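Local coordinates for putative ABC transporter amino acid-binding protein (Sinorhizobium meliloti, PDB 2Q88) that binds the compatible solute ectoine and probably delivers it to an ABC transporter for uptake as an osmoprotectant, at residues K117-A120 and D124-I127. Residues are numbered along the deposited sequence; the frame is centred on the assembly and turned at random.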
loop_
_atom_site.group_PDB
_atom_site.type_symbol
_atom_site.label_atom_id
_atom_site.label_comp_id
_atom_site.label_asym_id
_atom_site.label_seq_id
_atom_site.Cartn_x
_atom_site.Cartn_y
_atom_site.Cartn_z
ATOM N N LYS A 117 10.345 -7.462 16.824
ATOM C CA LYS A 117 11.102 -8.358 17.706
ATOM C C LYS A 117 10.423 -8.510 19.063
ATOM O O LYS A 117 10.379 -9.599 19.617
ATOM C CB LYS A 117 12.526 -7.841 17.888
ATOM C CG LYS A 117 13.475 -8.833 18.544
ATOM C CD LYS A 117 14.890 -8.289 18.546
ATOM C CE LYS A 117 15.098 -7.319 19.691
ATOM N NZ LYS A 117 14.985 -7.992 21.008
ATOM N N ASP A 118 9.884 -7.414 19.585
ATOM C CA ASP A 118 9.194 -7.431 20.872
ATOM C C ASP A 118 8.017 -8.400 20.847
ATOM O O ASP A 118 7.731 -9.074 21.837
ATOM C CB ASP A 118 8.714 -6.029 21.222
ATOM C CG ASP A 118 9.836 -5.123 21.686
ATOM O OD1 ASP A 118 10.894 -5.641 22.091
ATOM O OD2 ASP A 118 9.753 -3.879 21.686
ATOM N N ILE A 119 7.352 -8.474 19.697
ATOM C CA ILE A 119 6.229 -9.379 19.510
ATOM C C ILE A 119 6.714 -10.814 19.434
ATOM O O ILE A 119 6.097 -11.708 20.014
ATOM C CB ILE A 119 5.435 -9.024 18.229
ATOM C CG1 ILE A 119 4.968 -7.560 18.265
ATOM C CG2 ILE A 119 4.218 -9.957 18.072
ATOM C CD1 ILE A 119 4.487 -7.061 16.914
ATOM N N ALA A 120 7.823 -11.032 18.722
ATOM C CA ALA A 120 8.399 -12.366 18.612
ATOM C C ALA A 120 8.826 -12.898 19.980
ATOM O O ALA A 120 8.651 -14.082 20.273
ATOM C CB ALA A 120 9.573 -12.359 17.651
ATOM N N ASP A 124 2.797 -14.712 24.188
ATOM C CA ASP A 124 1.375 -14.387 24.292
ATOM C C ASP A 124 0.935 -13.449 23.192
ATOM O O ASP A 124 -0.239 -13.444 22.837
ATOM C CB ASP A 124 1.039 -13.743 25.635
ATOM C CG ASP A 124 1.331 -14.644 26.799
ATOM O OD1 ASP A 124 1.356 -15.890 26.623
ATOM O OD2 ASP A 124 1.548 -14.188 27.937
ATOM N N ALA A 125 1.876 -12.670 22.648
ATOM C CA ALA A 125 1.546 -11.551 21.762
ATOM C C ALA A 125 1.102 -12.002 20.381
ATOM O O ALA A 125 1.810 -12.739 19.692
ATOM C CB ALA A 125 2.725 -10.589 21.644
ATOM N N LYS A 126 -0.075 -11.557 19.982
ATOM C CA LYS A 126 -0.539 -11.811 18.631
ATOM C C LYS A 126 -0.619 -10.490 17.891
ATOM O O LYS A 126 -1.144 -9.504 18.420
ATOM C CB LYS A 126 -1.890 -12.520 18.643
ATOM C CG LYS A 126 -1.824 -13.959 19.127
ATOM C CD LYS A 126 -3.154 -14.667 18.957
ATOM C CE LYS A 126 -3.105 -16.049 19.608
ATOM N NZ LYS A 126 -4.458 -16.638 19.757
ATOM N N ILE A 127 -0.111 -10.475 16.665
ATOM C CA ILE A 127 -0.214 -9.288 15.816
ATOM C C ILE A 127 -1.168 -9.503 14.645
ATOM O O ILE A 127 -1.095 -10.525 13.961
ATOM C CB ILE A 127 1.180 -8.848 15.315
ATOM C CG1 ILE A 127 1.049 -7.711 14.284
ATOM C CG2 ILE A 127 1.969 -10.035 14.719
ATOM C CD1 ILE A 127 2.288 -6.852 14.148
#
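Ile119 projects from the short helix 116-121 onto Ala125 and Ile127, where the chain turns back to enter strand 127-129. The contact lies at a helix-to-strand connection in an α/β lobe of the family 3 solute-binding fold, outside the ligand pocket, with the Ile127 side chain about 11 Å from the bound ectoine. The two isoleucines cross at about a right angle and meet through their ends, with Ile119 CD1 3.5 Å from Ile127 CD1. With CG1 of Ile119 anti to the carbonyl carbon (chi1 -56°), its other branch, CG2, is set anti to the backbone N and meets the loop side, 3.9 Å from Ala125 CB and 4.0 Å from Ile127 CG2. The Ile119 carbonyl oxygen also lies 3.9 Å from Ala125 CB. One residue thus spans both apolar partners. Cut back to an alanine here, the side chain of Ile119 would probably no longer reach Ile127 CD1 or Ala125 CB, leaving a gap between helix and strand. Further out, Phe103 of strand 98-106 and Val169 of strand 169-173 touch both isoleucines, so the apolar contact continues across the neighbouring strands of the sheet. Arg148 joins the two segments: its NH1 is hydrogen-bonded to both Ile119 O and Ala125 O, and its NH2 to Ala120 O.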